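Local atomic coordinates of putative acyl-CoA dehydrogenase (Burkholderia xenovorans, PDB entry 5JSC), a protein that belongs to the acyl-CoA dehydrogenase family of flavoproteins and holds flavin-adenine dinucleotide in a tetrameric assembly. Residues Leu258-Leu270 with Asn330-Ser343. Numbering follows the deposited sequence.
Sequences LDIFRTSVAAASL and NVTREAAMAKWHAS. With SO4 (sulfate ion), chain P.
The methyl group of Ala266 lies over the backbone of the facing helix, with CB 3.3 Å from the carbonyl O of Ala338 and in apolar contact with the CB atoms of Ala338 and Ala342. The small side chains are consistent with the close spacing: the axes of segments 258-270 and 332-343 approach to 7.6 Å, with a crossing angle of 24°. A turn earlier Ala335 CB meets a side chain instead, 3.2 Å from Thr263 OG1; a turn later Ser269 CB again meets a carbonyl, Ala342 O. Ser269 OG hydrogen-bonds back to Val265 O, tilted from the carbonyl plane, on the face opposite that used by Ser269 N. Such close, nearly parallel packing joins helices 250-286 and 332-356 in the C-terminal helical domain of the acyl-CoA dehydrogenase fold, where Val318 of helix 298-325 also touches Ala266. Lys339 passes across Val265 at a slant, its CE 3.8 Å from Val265 CG1; its CG stands anti to the backbone N (chi1 -164°) and a bend at chi2 carries NZ off to hydrogen bonds with the carbonyls of Leu378, Tyr381 and Gly383. At the N-terminal end of helix 332-356, Asp259 OD2 lies 3.1 Å from Thr332 OG1, while one water joins Asp259 OD1, Arg262 NH1 and Thr332 O. Arg262 NE is hydrogen-bonded to Glu382 O.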
ATOM      1  N   LEU C 258     -10.158  18.528 -22.101  1.00 15.27           N
ATOM      2  CA  LEU C 258      -9.829  17.464 -21.159  1.00 15.82           C
ATOM      3  C   LEU C 258     -10.293  17.784 -19.739  1.00 16.42           C
ATOM      4  O   LEU C 258     -10.650  16.869 -18.984  1.00 16.76           O
ATOM      5  CB  LEU C 258      -8.321  17.209 -21.191  1.00 15.06           C
ATOM      6  CG  LEU C 258      -7.859  16.506 -22.466  1.00 15.62           C
ATOM      7  CD1 LEU C 258      -6.362  16.708 -22.655  1.00 15.36           C
ATOM      8  CD2 LEU C 258      -8.200  15.013 -22.397  1.00 18.09           C
ATOM      9  N   ASP C 259     -10.287  19.061 -19.350  1.00 15.92           N
ATOM     10  CA  ASP C 259     -10.741  19.419 -18.009  1.00 17.95           C
ATOM     11  C   ASP C 259     -12.211  19.092 -17.812  1.00 18.55           C
ATOM     12  O   ASP C 259     -12.631  18.766 -16.694  1.00 20.70           O
ATOM     13  CB  ASP C 259     -10.508  20.903 -17.744  1.00 20.32           C
ATOM     14  CG  ASP C 259      -9.078  21.213 -17.379  1.00 24.01           C
ATOM     15  OD1 ASP C 259      -8.325  20.274 -17.037  1.00 25.19           O
ATOM     16  OD2 ASP C 259      -8.710  22.411 -17.420  1.00 28.16           O
ATOM     17  N   ILE C 260     -13.010  19.185 -18.873  1.00 17.82           N
ATOM     18  CA  ILE C 260     -14.402  18.764 -18.784  1.00 17.62           C
ATOM     19  C   ILE C 260     -14.484  17.257 -18.603  1.00 16.65           C
ATOM     20  O   ILE C 260     -15.135  16.751 -17.681  1.00 17.99           O
ATOM     21  CB  ILE C 260     -15.178  19.203 -20.036  1.00 17.80           C
ATOM     22  CG1 ILE C 260     -15.077  20.716 -20.225  1.00 22.24           C
ATOM     23  CG2 ILE C 260     -16.636  18.731 -19.953  1.00 17.48           C
ATOM     24  CD1 ILE C 260     -15.724  21.191 -21.506  1.00 22.73           C
ATOM     25  N   PHE C 261     -13.844  16.508 -19.487  1.00 14.69           N
ATOM     26  CA  PHE C 261     -14.175  15.097 -19.545  1.00 14.39           C
ATOM     27  C   PHE C 261     -13.299  14.208 -18.670  1.00 14.51           C
ATOM     28  O   PHE C 261     -13.652  13.044 -18.479  1.00 14.55           O
ATOM     29  CB  PHE C 261     -14.188  14.646 -21.007  1.00 14.38           C
ATOM     30  CG  PHE C 261     -15.340  15.245 -21.769  1.00 13.22           C
ATOM     31  CD1 PHE C 261     -16.615  14.732 -21.612  1.00 15.07           C
ATOM     32  CD2 PHE C 261     -15.168  16.369 -22.556  1.00 13.16           C
ATOM     33  CE1 PHE C 261     -17.692  15.294 -22.262  1.00 14.25           C
ATOM     34  CE2 PHE C 261     -16.247  16.939 -23.219  1.00 13.68           C
ATOM     35  CZ  PHE C 261     -17.511  16.404 -23.067  1.00 13.60           C
ATOM     36  N   ARG C 262     -12.221  14.723 -18.065  1.00 15.16           N
ATOM     37  CA  ARG C 262     -11.481  13.889 -17.117  1.00 14.25           C
ATOM     38  C   ARG C 262     -12.368  13.439 -15.961  1.00 12.62           C
ATOM     39  O   ARG C 262     -12.266  12.295 -15.508  1.00 13.38           O
ATOM     40  CB  ARG C 262     -10.236  14.613 -16.592  1.00 16.48           C
ATOM     41  CG  ARG C 262      -9.000  14.432 -17.486  1.00 14.30           C
ATOM     42  CD  ARG C 262      -7.867  15.350 -17.060  1.00 14.65           C
ATOM     43  NE  ARG C 262      -6.738  15.243 -17.975  1.00 15.70           N
ATOM     44  CZ  ARG C 262      -5.708  16.083 -17.991  1.00 17.44           C
ATOM     45  NH1 ARG C 262      -5.679  17.112 -17.151  1.00 18.47           N
ATOM     46  NH2 ARG C 262      -4.714  15.898 -18.852  1.00 18.68           N
ATOM     47  N   THR C 263     -13.260  14.310 -15.472  1.00 11.02           N
ATOM     48  CA  THR C 263     -14.154  13.865 -14.404  1.00 11.16           C
ATOM     49  C   THR C 263     -15.084  12.756 -14.892  1.00 10.96           C
ATOM     50  O   THR C 263     -15.442  11.854 -14.120  1.00 10.50           O
ATOM     51  CB  THR C 263     -14.958  15.048 -13.857  1.00 12.10           C
ATOM     52  OG1 THR C 263     -14.064  16.133 -13.582  1.00 13.93           O
ATOM     53  CG2 THR C 263     -15.676  14.671 -12.560  1.00 14.17           C
ATOM     54  N   SER C 264     -15.455  12.786 -16.175  1.00 11.15           N
ATOM     55  CA  SER C 264     -16.280  11.718 -16.726  1.00 11.60           C
ATOM     56  C   SER C 264     -15.516  10.401 -16.835  1.00 11.27           C
ATOM     57  O   SER C 264     -16.136   9.340 -16.737  1.00 10.98           O
ATOM     58  CB  SER C 264     -16.855  12.144 -18.090  1.00 13.47           C
ATOM     59  OG  SER C 264     -15.969  11.871 -19.167  1.00 16.36           O
ATOM     60  N   VAL C 265     -14.187  10.438 -17.037  1.00 11.41           N
ATOM     61  CA  VAL C 265     -13.398   9.204 -16.984  1.00 11.18           C
ATOM     62  C   VAL C 265     -13.406   8.647 -15.575  1.00  9.66           C
ATOM     63  O   VAL C 265     -13.477   7.428 -15.370  1.00 10.12           O
ATOM     64  CB  VAL C 265     -11.948   9.442 -17.455  1.00 11.78           C
ATOM     65  CG1 VAL C 265     -11.094   8.163 -17.297  1.00 13.19           C
ATOM     66  CG2 VAL C 265     -11.928   9.903 -18.891  1.00 14.19           C
ATOM     67  N   ALA C 266     -13.304   9.532 -14.582  1.00  9.76           N
ATOM     68  CA  ALA C 266     -13.450   9.107 -13.196  1.00  9.08           C
ATOM     69  C   ALA C 266     -14.802   8.453 -12.969  1.00  8.57           C
ATOM     70  O   ALA C 266     -14.895   7.429 -12.282  1.00  9.20           O
ATOM     71  CB  ALA C 266     -13.258  10.298 -12.264  1.00 10.29           C
ATOM     72  N   ALA C 267     -15.859   9.023 -13.554  1.00  8.55           N
ATOM     73  CA  ALA C 267     -17.193   8.451 -13.393  1.00  9.29           C
ATOM     74  C   ALA C 267     -17.294   7.073 -14.044  1.00  8.98           C
ATOM     75  O   ALA C 267     -17.906   6.157 -13.480  1.00  9.31           O
ATOM     76  CB  ALA C 267     -18.238   9.408 -13.968  1.00 10.47           C
ATOM     77  N   ALA C 268     -16.705   6.903 -15.230  1.00  9.51           N
ATOM     78  CA  ALA C 268     -16.714   5.580 -15.855  1.00  8.75           C
ATOM     79  C   ALA C 268     -15.969   4.569 -14.996  1.00  8.77           C
ATOM     80  O   ALA C 268     -16.442   3.442 -14.802  1.00  8.94           O
ATOM     81  CB  ALA C 268     -16.108   5.636 -17.259  1.00 10.02           C
ATOM     82  N   SER C 269     -14.807   4.959 -14.463  1.00  9.29           N
ATOM     83  CA  SER C 269     -14.055   4.087 -13.561  1.00  9.21           C
ATOM     84  C   SER C 269     -14.922   3.647 -12.393  1.00  9.18           C
ATOM     85  O   SER C 269     -14.948   2.465 -12.019  1.00  9.63           O
ATOM     86  CB  SER C 269     -12.823   4.823 -13.027  1.00  9.52           C
ATOM     87  OG  SER C 269     -11.952   5.225 -14.063  1.00 11.36           O
ATOM     88  N   LEU C 270     -15.634   4.603 -11.806  1.00  9.83           N
ATOM     89  CA  LEU C 270     -16.528   4.328 -10.692  1.00  8.34           C
ATOM     90  C   LEU C 270     -17.618   3.339 -11.085  1.00  8.53           C
ATOM     91  O   LEU C 270     -17.946   2.434 -10.310  1.00  9.61           O
ATOM     92  CB  LEU C 270     -17.130   5.654 -10.219  1.00 10.12           C
ATOM     93  CG  LEU C 270     -18.294   5.625  -9.237  1.00 10.06           C
ATOM     94  CD1 LEU C 270     -17.863   4.973  -7.930  1.00 12.10           C
ATOM     95  CD2 LEU C 270     -18.784   7.060  -8.989  1.00 10.86           C
ATOM     96  N   ASN C 330     -13.354  26.584 -12.404  1.00 14.53           N
ATOM     97  CA  ASN C 330     -12.305  25.732 -12.943  1.00 14.97           C
ATOM     98  C   ASN C 330     -12.109  24.523 -12.044  1.00 15.09           C
ATOM     99  O   ASN C 330     -12.151  24.638 -10.819  1.00 16.65           O
ATOM    100  CB  ASN C 330     -11.004  26.529 -13.030  1.00 18.25           C
ATOM    101  CG  ASN C 330      -9.813  25.670 -13.372  1.00 20.79           C
ATOM    102  OD1 ASN C 330      -9.175  25.070 -12.491  1.00 21.51           O
ATOM    103  ND2 ASN C 330      -9.487  25.614 -14.658  1.00 21.77           N
ATOM    104  N   VAL C 331     -11.887  23.353 -12.649  1.00 13.65           N
ATOM    105  CA  VAL C 331     -11.683  22.153 -11.843  1.00 14.56           C
ATOM    106  C   VAL C 331     -10.425  21.395 -12.258  1.00 14.96           C
ATOM    107  O   VAL C 331     -10.373  20.169 -12.129  1.00 16.45           O
ATOM    108  CB  VAL C 331     -12.909  21.218 -11.897  1.00 14.60           C
ATOM    109  CG1 VAL C 331     -14.090  21.835 -11.169  1.00 16.08           C
ATOM    110  CG2 VAL C 331     -13.274  20.857 -13.342  1.00 16.28           C
ATOM    111  N   THR C 332      -9.389  22.101 -12.731  1.00 17.48           N
ATOM    112  CA  THR C 332      -8.170  21.396 -13.137  1.00 17.50           C
ATOM    113  C   THR C 332      -7.659  20.484 -12.021  1.00 18.31           C
ATOM    114  O   THR C 332      -7.339  19.308 -12.259  1.00 19.06           O
ATOM    115  CB  THR C 332      -7.089  22.395 -13.565  1.00 19.57           C
ATOM    116  OG1 THR C 332      -7.600  23.237 -14.609  1.00 20.52           O
ATOM    117  CG2 THR C 332      -5.858  21.654 -14.095  1.00 22.00           C
ATOM    118  N   ARG C 333      -7.618  20.991 -10.782  1.00 17.80           N
ATOM    119  CA  ARG C 333      -7.133  20.174  -9.666  1.00 18.15           C
ATOM    120  C   ARG C 333      -8.126  19.077  -9.301  1.00 15.77           C
ATOM    121  O   ARG C 333      -7.751  17.905  -9.146  1.00 14.97           O
ATOM    122  CB  ARG C 333      -6.853  21.045  -8.434  1.00 20.62           C
ATOM    123  CG  ARG C 333      -6.267  20.235  -7.254  1.00 22.97           C
ATOM    124  CD  ARG C 333      -6.380  20.921  -5.880  1.00 26.01           C
ATOM    125  NE  ARG C 333      -5.431  22.019  -5.707  1.00 28.74           N
ATOM    126  CZ  ARG C 333      -5.204  22.638  -4.551  1.00 30.05           C
ATOM    127  NH1 ARG C 333      -5.848  22.268  -3.450  1.00 32.59           N
ATOM    128  NH2 ARG C 333      -4.335  23.635  -4.496  1.00 29.02           N
ATOM    129  N   GLU C 334      -9.398  19.448  -9.134  1.00 14.83           N
ATOM    130  CA  GLU C 334     -10.384  18.511  -8.609  1.00 12.65           C
ATOM    131  C   GLU C 334     -10.707  17.413  -9.609  1.00 12.40           C
ATOM    132  O   GLU C 334     -10.947  16.264  -9.206  1.00 13.00           O
ATOM    133  CB  GLU C 334     -11.647  19.277  -8.209  1.00 14.88           C
ATOM    134  CG  GLU C 334     -11.433  20.263  -7.058  1.00 15.43           C
ATOM    135  CD  GLU C 334     -10.863  21.623  -7.479  1.00 16.70           C
ATOM    136  OE1 GLU C 334     -10.598  21.842  -8.686  1.00 15.70           O
ATOM    137  OE2 GLU C 334     -10.694  22.489  -6.592  1.00 18.53           O
ATOM    138  N   ALA C 335     -10.707  17.741 -10.909  1.00 12.29           N
ATOM    139  CA  ALA C 335     -10.889  16.721 -11.939  1.00 12.06           C
ATOM    140  C   ALA C 335      -9.708  15.765 -11.980  1.00 11.84           C
ATOM    141  O   ALA C 335      -9.894  14.553 -12.135  1.00 11.92           O
ATOM    142  CB  ALA C 335     -11.086  17.376 -13.313  1.00 13.47           C
ATOM    143  N   ALA C 336      -8.486  16.296 -11.864  1.00 13.02           N
ATOM    144  CA  ALA C 336      -7.309  15.434 -11.829  1.00 11.99           C
ATOM    145  C   ALA C 336      -7.366  14.489 -10.637  1.00 11.39           C
ATOM    146  O   ALA C 336      -7.085  13.287 -10.770  1.00 11.98           O
ATOM    147  CB  ALA C 336      -6.033  16.282 -11.777  1.00 13.64           C
ATOM    148  N   MET C 337      -7.728  15.016  -9.463  1.00 12.31           N
ATOM    149  CA  MET C 337      -7.860  14.176  -8.272  1.00 12.31           C
ATOM    150  C   MET C 337      -8.870  13.060  -8.493  1.00 10.07           C
ATOM    151  O   MET C 337      -8.623  11.899  -8.141  1.00 11.72           O
ATOM    152  CB  MET C 337      -8.308  15.010  -7.079  1.00 15.14           C
ATOM    153  CG  MET C 337      -7.250  15.581  -6.225  1.00 20.95           C
ATOM    154  SD  MET C 337      -8.065  16.046  -4.677  1.00 25.57           S
ATOM    155  CE  MET C 337      -6.679  16.891  -3.911  1.00 24.18           C
ATOM    156  N   ALA C 338     -10.040  13.404  -9.038  1.00  9.87           N
ATOM    157  CA  ALA C 338     -11.090  12.412  -9.239  1.00  9.64           C
ATOM    158  C   ALA C 338     -10.653  11.348 -10.232  1.00  9.95           C
ATOM    159  O   ALA C 338     -10.857  10.153 -10.000  1.00 11.02           O
ATOM    160  CB  ALA C 338     -12.365  13.098  -9.722  1.00 11.07           C
ATOM    161  N   LYS C 339     -10.064  11.774 -11.360  1.00  9.86           N
ATOM    162  CA  LYS C 339      -9.658  10.829 -12.395  1.00  9.39           C
ATOM    163  C   LYS C 339      -8.593   9.878 -11.861  1.00  9.77           C
ATOM    164  O   LYS C 339      -8.675   8.660 -12.048  1.00  9.90           O
ATOM    165  CB  LYS C 339      -9.157  11.607 -13.621  1.00  9.92           C
ATOM    166  CG  LYS C 339      -9.054  10.805 -14.925  1.00 12.50           C
ATOM    167  CD  LYS C 339      -7.721  10.095 -15.074  1.00 13.26           C
ATOM    168  CE  LYS C 339      -7.628   9.363 -16.407  1.00 13.77           C
ATOM    169  NZ  LYS C 339      -6.310   8.653 -16.577  1.00 13.13           N
ATOM    170  N   TRP C 340      -7.591  10.431 -11.185  1.00  9.29           N
ATOM    171  CA  TRP C 340      -6.550   9.638 -10.541  1.00  9.23           C
ATOM    172  C   TRP C 340      -7.141   8.633  -9.560  1.00  9.52           C
ATOM    173  O   TRP C 340      -6.926   7.417  -9.680  1.00  9.87           O
ATOM    174  CB  TRP C 340      -5.591  10.615  -9.851  1.00 10.35           C
ATOM    175  CG  TRP C 340      -4.626  10.095  -8.821  1.00  9.22           C
ATOM    176  CD1 TRP C 340      -4.247   8.803  -8.583  1.00 10.56           C
ATOM    177  CD2 TRP C 340      -3.901  10.904  -7.895  1.00  9.17           C
ATOM    178  NE1 TRP C 340      -3.331   8.766  -7.548  1.00 12.09           N
ATOM    179  CE2 TRP C 340      -3.104  10.049  -7.118  1.00 11.07           C
ATOM    180  CE3 TRP C 340      -3.851  12.285  -7.648  1.00 11.92           C
ATOM    181  CZ2 TRP C 340      -2.285  10.523  -6.100  1.00 12.08           C
ATOM    182  CZ3 TRP C 340      -3.036  12.750  -6.634  1.00 12.77           C
ATOM    183  CH2 TRP C 340      -2.256  11.873  -5.879  1.00 12.74           C
ATOM    184  N   HIS C 341      -7.894   9.117  -8.572  1.00  9.53           N
ATOM    185  CA  HIS C 341      -8.362   8.247  -7.492  0.57  8.78           C
ATOM    186  C   HIS C 341      -9.338   7.195  -8.005  1.00  7.70           C
ATOM    187  O   HIS C 341      -9.269   6.016  -7.626  1.00  9.46           O
ATOM    188  CB  HIS C 341      -9.023   9.100  -6.408  0.57  9.83           C
ATOM    189  CG  HIS C 341      -9.404   8.341  -5.176  0.57 10.35           C
ATOM    190  ND1 HIS C 341     -10.501   7.506  -5.119  0.57 10.98           N
ATOM    191  CD2 HIS C 341      -8.855   8.331  -3.939  0.57 11.66           C
ATOM    192  CE1 HIS C 341     -10.588   6.988  -3.907  0.57 11.31           C
ATOM    193  NE2 HIS C 341      -9.605   7.476  -3.170  0.57 12.17           N
ATOM    194  N   ALA C 342     -10.284   7.606  -8.844  1.00  8.31           N
ATOM    195  CA  ALA C 342     -11.307   6.650  -9.259  1.00  8.81           C
ATOM    196  C   ALA C 342     -10.731   5.578 -10.177  1.00  8.31           C
ATOM    197  O   ALA C 342     -11.145   4.420 -10.111  1.00  9.92           O
ATOM    198  CB  ALA C 342     -12.472   7.383  -9.927  1.00 11.16           C
ATOM    199  N   SER C 343      -9.782   5.934 -11.051  1.00  8.15           N
ATOM    200  CA  SER C 343      -9.233   4.922 -11.952  1.00  8.04           C
ATOM    201  C   SER C 343      -8.302   3.975 -11.205  1.00  8.63           C
ATOM    202  O   SER C 343      -8.377   2.750 -11.390  1.00  9.50           O
ATOM    203  CB  SER C 343      -8.504   5.582 -13.129  1.00  9.83           C
ATOM    204  OG  SER C 343      -7.413   6.378 -12.692  1.00 10.49           O
TER
HETATM  205  S   SO4 P 504      -9.588   4.751  -0.383  0.81 33.84           S
HETATM  206  O1  SO4 P 504     -10.972   5.203  -0.226  0.81 34.99           O
HETATM  207  O2  SO4 P 504      -8.699   5.912  -0.392  0.81 36.00           O
HETATM  208  O3  SO4 P 504      -9.449   4.024  -1.653  0.81 29.98           O
HETATM  209  O4  SO4 P 504      -9.251   3.902   0.762  0.81 30.99           O
HETATM  210  O   HOH W   1      -7.544  18.204 -15.088  1.00 19.27           O